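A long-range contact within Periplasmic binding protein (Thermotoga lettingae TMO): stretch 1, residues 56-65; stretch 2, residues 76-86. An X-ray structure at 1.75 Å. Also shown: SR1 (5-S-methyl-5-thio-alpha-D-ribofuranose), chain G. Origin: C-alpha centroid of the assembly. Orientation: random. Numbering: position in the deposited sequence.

Stretch 1, residues 56-65: DMARMVTMIE
Stretch 2 76-86: IIDHGRPDPLM

Residues 57-65 form a regular helix, capped where Asp56 OD1 accepts from Arg59 N at 3.0 Å. Stretch 2 passes it as strand 76-78, a short turn, then helix 82-86. The strand runs nearly antiparallel to the helix (172°, axes 11.0 Å apart); the second helix returns at 28°, its axis 9.9 Å away. No hydrogen bond joins the stretches, so the rule here is packing: 424 Å² is buried, largely by apolar side chains that meet around one leucine.

Ile77 (m, t; phi/psi -98/115) opens the contact. Ile77 CA lies 8.5 Å from Ile64 CA, and Ile77 CD1 meets CD1 of Ile64 (m, t) at 4.1 Å, so the side chains span what the backbones leave open. Asp78 (t) offers backbone: Asp78 O lies 3.5 Å from Met60 CE, at the tip of a side chain extended through chi2 and chi3 (both t). Asp78 OD1 accepts from His79 ND1 at 2.6 Å, while His79 (m; 62/-151) turns its ring end away from the helix and donates from His79 NE2 to SR1 O4 at 3.0 Å.

Gly80 (94/-179) makes the turn, with Gly80 CA 7.1 Å from Met57 CA and 3.8 Å from Met60 SD. These backbone angles by themselves call for glycine, and a CB would also clash with Leu85 CD1. Arg81 (-126/151; m, t, m), the N-cap of the second helix, brings Arg81 NH1 to 2.9 Å from Met57 CG, a very close approach, with Met57 SD over one guanidinium face. Its backbone N is buried without a partner.

Pro84 points toward the first helix, Pro84 CB lying 3.8 Å from CE of Met57 (m, m, m). Leu85 (m, t; -89/-19) is the knob, set among Met57, Met60, Val61 (t) and Ile64, with Leu85 CA 6.4 Å from Val61 CA. Leu85 CD2 meets Met57 CE at 3.4 Å and Ile64 CD1 at 3.9 Å, whereas Leu85 CD1 lies 4.0 Å from Met60 SD.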

ATOM      1  N   ASP C  56      14.699  -4.443  27.662  1.00 36.51           N
ATOM      2  CA  ASP C  56      16.076  -4.879  27.976  1.00 31.18           C
ATOM      3  C   ASP C  56      16.457  -6.118  27.143  1.00 34.45           C
ATOM      4  O   ASP C  56      16.051  -7.259  27.443  1.00 27.70           O
ATOM      5  CB  ASP C  56      16.183  -5.156  29.473  1.00 34.81           C
ATOM      6  CG  ASP C  56      17.638  -5.373  29.947  1.00 39.38           C
ATOM      7  OD1 ASP C  56      18.378  -6.147  29.323  1.00 39.84           O
ATOM      8  OD2 ASP C  56      18.018  -4.788  30.966  1.00 51.85           O
ATOM      9  N   MET C  57      17.245  -5.898  26.094  1.00 31.63           N
ATOM     10  CA  MET C  57      17.568  -6.987  25.180  1.00 34.38           C
ATOM     11  C   MET C  57      18.285  -8.138  25.899  1.00 47.54           C
ATOM     12  O   MET C  57      18.018  -9.309  25.599  1.00 31.73           O
ATOM     13  CB  MET C  57      18.376  -6.500  23.952  1.00 36.16           C
ATOM     14  CG  MET C  57      17.555  -5.815  22.850  1.00 42.59           C
ATOM     15  SD  MET C  57      16.095  -6.704  22.177  1.00 30.29           S
ATOM     16  CE  MET C  57      16.813  -8.283  22.060  1.00 23.31           C
ATOM     17  N   ALA C  58      19.151  -7.826  26.868  1.00 39.69           N
ATOM     18  CA  ALA C  58      19.897  -8.879  27.588  1.00 35.21           C
ATOM     19  C   ALA C  58      18.946  -9.729  28.411  1.00 33.71           C
ATOM     20  O   ALA C  58      19.107 -10.939  28.485  1.00 32.23           O
ATOM     21  CB  ALA C  58      20.979  -8.281  28.487  1.00 40.29           C
ATOM     22  N   ARG C  59      17.957  -9.088  29.021  1.00 32.24           N
ATOM     23  CA  ARG C  59      16.885  -9.816  29.711  1.00 43.52           C
ATOM     24  C   ARG C  59      16.097 -10.666  28.723  1.00 29.83           C
ATOM     25  O   ARG C  59      15.704 -11.789  29.061  1.00 31.36           O
ATOM     26  CB  ARG C  59      15.934  -8.879  30.477  1.00 30.92           C
ATOM     27  N   MET C  60      15.885 -10.145  27.501  1.00 31.09           N
ATOM     28  CA  MET C  60      15.125 -10.874  26.465  1.00 30.15           C
ATOM     29  C   MET C  60      15.780 -12.209  26.070  1.00 27.00           C
ATOM     30  O   MET C  60      15.110 -13.250  26.022  1.00 29.28           O
ATOM     31  CB  MET C  60      14.862  -9.990  25.209  1.00 29.01           C
ATOM     32  CG  MET C  60      13.523 -10.273  24.506  1.00 29.29           C
ATOM     33  SD  MET C  60      13.180  -9.247  23.073  1.00 21.82           S
ATOM     34  CE  MET C  60      11.677 -10.104  22.509  1.00 25.53           C
ATOM     35  N   VAL C  61      17.079 -12.169  25.821  1.00 25.91           N
ATOM     36  CA  VAL C  61      17.880 -13.355  25.536  1.00 27.93           C
ATOM     37  C   VAL C  61      17.817 -14.415  26.642  1.00 29.30           C
ATOM     38  O   VAL C  61      17.609 -15.595  26.340  1.00 28.69           O
ATOM     39  CB  VAL C  61      19.352 -12.941  25.294  1.00 28.44           C
ATOM     40  CG1 VAL C  61      20.310 -14.147  25.268  1.00 40.23           C
ATOM     41  CG2 VAL C  61      19.459 -12.145  24.015  1.00 26.45           C
ATOM     42  N   THR C  62      17.997 -14.014  27.913  1.00 28.68           N
ATOM     43  CA  THR C  62      17.844 -14.946  29.059  1.00 30.02           C
ATOM     44  C   THR C  62      16.433 -15.545  29.160  1.00 31.37           C
ATOM     45  O   THR C  62      16.265 -16.706  29.526  1.00 30.69           O
ATOM     46  CB  THR C  62      18.167 -14.286  30.435  1.00 35.18           C
ATOM     47  OG1 THR C  62      17.028 -13.553  30.916  1.00 34.96           O
ATOM     48  CG2 THR C  62      19.331 -13.351  30.349  1.00 32.16           C
ATOM     49  N   MET C  63      15.409 -14.758  28.856  1.00 30.43           N
ATOM     50  CA  MET C  63      14.040 -15.294  28.883  1.00 33.85           C
ATOM     51  C   MET C  63      13.858 -16.381  27.820  1.00 32.58           C
ATOM     52  O   MET C  63      13.211 -17.402  28.067  1.00 36.81           O
ATOM     53  CB  MET C  63      13.000 -14.174  28.718  1.00 30.95           C
ATOM     54  CG  MET C  63      12.945 -13.209  29.889  1.00 39.57           C
ATOM     55  SD  MET C  63      12.061 -11.659  29.664  1.00 25.97           S
ATOM     56  CE  MET C  63      11.918 -11.156  31.375  1.00 41.00           C
ATOM     57  N   ILE C  64      14.425 -16.167  26.638  1.00 32.06           N
ATOM     58  CA  ILE C  64      14.250 -17.122  25.551  1.00 32.63           C
ATOM     59  C   ILE C  64      14.968 -18.399  25.935  1.00 29.17           C
ATOM     60  O   ILE C  64      14.429 -19.489  25.861  1.00 30.04           O
ATOM     61  CB  ILE C  64      14.756 -16.555  24.202  1.00 32.00           C
ATOM     62  CG1 ILE C  64      13.784 -15.476  23.705  1.00 28.39           C
ATOM     63  CG2 ILE C  64      14.899 -17.675  23.165  1.00 32.21           C
ATOM     64  CD1 ILE C  64      14.349 -14.578  22.638  1.00 29.26           C
ATOM     65  N   GLU C  65      16.193 -18.230  26.388  1.00 31.15           N
ATOM     66  CA  GLU C  65      17.001 -19.300  26.937  1.00 39.42           C
ATOM     67  C   GLU C  65      16.298 -20.074  28.068  1.00 35.66           C
ATOM     68  O   GLU C  65      16.364 -21.306  28.089  1.00 33.40           O
ATOM     69  CB  GLU C  65      18.358 -18.694  27.332  1.00 39.92           C
ATOM     70  CG  GLU C  65      19.161 -19.327  28.431  1.00 44.34           C
ATOM     71  CD  GLU C  65      20.235 -18.353  28.915  1.00110.83           C
ATOM     72  OE1 GLU C  65      20.613 -18.426  30.100  1.00 66.41           O
ATOM     73  OE2 GLU C  65      20.681 -17.483  28.120  1.00 64.56           O
ATOM     74  N   ILE C  76       6.796 -17.888  20.814  1.00 22.07           N
ATOM     75  CA  ILE C  76       6.478 -16.695  20.073  1.00 22.23           C
ATOM     76  C   ILE C  76       7.455 -15.580  20.489  1.00 25.52           C
ATOM     77  O   ILE C  76       7.548 -15.202  21.664  1.00 29.35           O
ATOM     78  CB  ILE C  76       5.037 -16.235  20.325  1.00 22.96           C
ATOM     79  CG1 ILE C  76       4.092 -17.412  20.067  1.00 25.84           C
ATOM     80  CG2 ILE C  76       4.673 -15.060  19.436  1.00 20.96           C
ATOM     81  CD1 ILE C  76       2.784 -17.298  20.806  1.00 33.19           C
ATOM     82  N   ILE C  77       8.198 -15.080  19.525  1.00 24.20           N
ATOM     83  CA  ILE C  77       9.009 -13.908  19.719  1.00 20.61           C
ATOM     84  C   ILE C  77       8.316 -12.636  19.210  1.00 23.87           C
ATOM     85  O   ILE C  77       8.078 -12.432  18.007  1.00 22.07           O
ATOM     86  CB  ILE C  77      10.385 -14.091  19.132  1.00 25.45           C
ATOM     87  CG1 ILE C  77      10.995 -15.359  19.736  1.00 25.87           C
ATOM     88  CG2 ILE C  77      11.232 -12.874  19.469  1.00 26.91           C
ATOM     89  CD1 ILE C  77      12.376 -15.648  19.256  1.00 35.52           C
ATOM     90  N   ASP C  78       8.028 -11.762  20.168  1.00 20.15           N
ATOM     91  CA  ASP C  78       7.302 -10.548  19.957  1.00 20.24           C
ATOM     92  C   ASP C  78       8.219  -9.326  20.045  1.00 19.51           C
ATOM     93  O   ASP C  78       8.674  -8.996  21.126  1.00 21.62           O
ATOM     94  CB  ASP C  78       6.267 -10.492  21.051  1.00 31.26           C
ATOM     95  CG  ASP C  78       5.178  -9.565  20.746  1.00 47.21           C
ATOM     96  OD1 ASP C  78       5.530  -8.404  20.498  1.00 33.74           O
ATOM     97  OD2 ASP C  78       3.999 -10.010  20.737  1.00 33.48           O
ATOM     98  N   HIS C  79       8.400  -8.642  18.921  1.00 19.47           N
ATOM     99  CA  HIS C  79       9.348  -7.559  18.765  1.00 18.18           C
ATOM    100  C   HIS C  79      10.775  -8.086  18.994  1.00 24.57           C
ATOM    101  O   HIS C  79      11.057  -9.266  18.741  1.00 23.88           O
ATOM    102  CB  HIS C  79       8.987  -6.359  19.625  1.00 19.33           C
ATOM    103  CG  HIS C  79       7.715  -5.703  19.224  1.00 21.68           C
ATOM    104  ND1 HIS C  79       6.531  -6.392  19.166  1.00 25.62           N
ATOM    105  CD2 HIS C  79       7.434  -4.436  18.846  1.00 27.62           C
ATOM    106  CE1 HIS C  79       5.572  -5.584  18.774  1.00 22.40           C
ATOM    107  NE2 HIS C  79       6.083  -4.391  18.574  1.00 24.03           N
ATOM    108  N   GLY C  80      11.662  -7.220  19.471  1.00 20.32           N
ATOM    109  CA  GLY C  80      13.053  -7.568  19.681  1.00 20.09           C
ATOM    110  C   GLY C  80      13.816  -7.154  18.450  1.00 23.11           C
ATOM    111  O   GLY C  80      13.245  -6.649  17.529  1.00 31.30           O
ATOM    112  N   ARG C  81      15.126  -7.397  18.408  1.00 33.04           N
ATOM    113  CA  ARG C  81      15.905  -7.104  17.203  1.00 26.03           C
ATOM    114  C   ARG C  81      16.663  -8.333  16.766  1.00 21.85           C
ATOM    115  O   ARG C  81      16.960  -9.187  17.583  1.00 25.45           O
ATOM    116  CB  ARG C  81      16.828  -5.939  17.463  1.00 35.89           C
ATOM    117  CG  ARG C  81      16.001  -4.682  17.605  1.00 37.49           C
ATOM    118  CD  ARG C  81      16.875  -3.493  17.885  1.00 31.14           C
ATOM    119  NE  ARG C  81      17.110  -3.331  19.301  1.00 41.34           N
ATOM    120  CZ  ARG C  81      18.176  -3.749  19.969  1.00 56.14           C
ATOM    121  NH1 ARG C  81      18.254  -3.488  21.264  1.00 90.78           N
ATOM    122  NH2 ARG C  81      19.164  -4.406  19.371  1.00114.34           N
ATOM    123  N   PRO C  82      16.931  -8.458  15.465  1.00 20.87           N
ATOM    124  CA  PRO C  82      17.396  -9.751  15.031  1.00 26.72           C
ATOM    125  C   PRO C  82      18.807 -10.014  15.478  1.00 22.73           C
ATOM    126  O   PRO C  82      19.141 -11.154  15.729  1.00 25.02           O
ATOM    127  CB  PRO C  82      17.326  -9.700  13.494  1.00 34.68           C
ATOM    128  CG  PRO C  82      16.897  -8.333  13.119  1.00 28.57           C
ATOM    129  CD  PRO C  82      16.666  -7.523  14.363  1.00 27.99           C
ATOM    130  N   ASP C  83      19.652  -8.997  15.541  1.00 26.59           N
ATOM    131  CA  ASP C  83      21.037  -9.348  15.808  1.00 27.11           C
ATOM    132  C   ASP C  83      21.159 -10.006  17.174  1.00 29.03           C
ATOM    133  O   ASP C  83      21.694 -11.110  17.289  1.00 33.13           O
ATOM    134  CB  ASP C  83      22.003  -8.200  15.673  1.00 33.79           C
ATOM    135  CG  ASP C  83      23.301  -8.493  16.382  1.00 36.33           C
ATOM    136  OD1 ASP C  83      24.186  -9.157  15.801  1.00 39.01           O
ATOM    137  OD2 ASP C  83      23.419  -8.098  17.557  1.00 52.59           O
ATOM    138  N   PRO C  84      20.635  -9.357  18.230  1.00 28.14           N
ATOM    139  CA  PRO C  84      20.804 -10.026  19.549  1.00 29.23           C
ATOM    140  C   PRO C  84      20.115 -11.418  19.620  1.00 34.69           C
ATOM    141  O   PRO C  84      20.630 -12.343  20.200  1.00 38.84           O
ATOM    142  CB  PRO C  84      20.147  -9.042  20.520  1.00 26.02           C
ATOM    143  CG  PRO C  84      20.198  -7.727  19.814  1.00 37.02           C
ATOM    144  CD  PRO C  84      20.086  -7.999  18.340  1.00 26.50           C
ATOM    145  N   LEU C  85      18.970 -11.553  18.987  1.00 24.66           N
ATOM    146  CA  LEU C  85      18.127 -12.745  19.161  1.00 29.34           C
ATOM    147  C   LEU C  85      18.384 -13.950  18.222  1.00 31.05           C
ATOM    148  O   LEU C  85      17.985 -15.081  18.542  1.00 30.67           O
ATOM    149  CB  LEU C  85      16.668 -12.323  19.041  1.00 23.74           C
ATOM    150  CG  LEU C  85      16.154 -11.252  20.011  1.00 31.55           C
ATOM    151  CD1 LEU C  85      14.647 -11.079  19.883  1.00 29.12           C
ATOM    152  CD2 LEU C  85      16.513 -11.577  21.444  1.00 36.97           C
ATOM    153  N   MET C  86      19.058 -13.722  17.095  1.00 41.91           N
ATOM    154  CA  MET C  86      19.166 -14.724  16.019  1.00 45.04           C
ATOM    155  C   MET C  86      19.709 -16.070  16.496  1.00 45.32           C
ATOM    156  O   MET C  86      19.163 -17.090  16.100  1.00 38.10           O
ATOM    157  CB  MET C  86      20.032 -14.204  14.841  1.00 52.30           C
ATOM    158  CG  MET C  86      19.519 -14.475  13.424  1.00 70.16           C
ATOM    159  SD  MET C  86      17.730 -14.391  13.153  1.00 69.07           S
ATOM    160  CE  MET C  86      17.410 -16.144  13.239  1.00 55.58           C
TER
HETATM  161  CS  SR1 G 401       7.299   0.035  20.006  1.00 25.10           C
HETATM  162  S   SR1 G 401       6.753  -0.795  18.531  1.00 20.45           S
HETATM  163  C5  SR1 G 401       5.034  -0.250  18.684  1.00 25.11           C
HETATM  164  C4  SR1 G 401       4.179  -0.790  17.540  1.00 20.17           C
HETATM  165  O4  SR1 G 401       4.293  -2.175  17.586  1.00 23.29           O
HETATM  166  C1  SR1 G 401       3.022  -2.818  17.361  1.00 43.30           C
HETATM  167  O1  SR1 G 401       3.131  -3.543  16.183  1.00 27.28           O
HETATM  168  C2  SR1 G 401       1.935  -1.762  17.234  1.00 30.48           C
HETATM  169  O2  SR1 G 401       1.289  -1.618  15.941  1.00 20.18           O
HETATM  170  C3  SR1 G 401       2.684  -0.504  17.631  1.00 21.80           C
HETATM  171  O3  SR1 G 401       2.325   0.580  16.785  1.00 22.86           O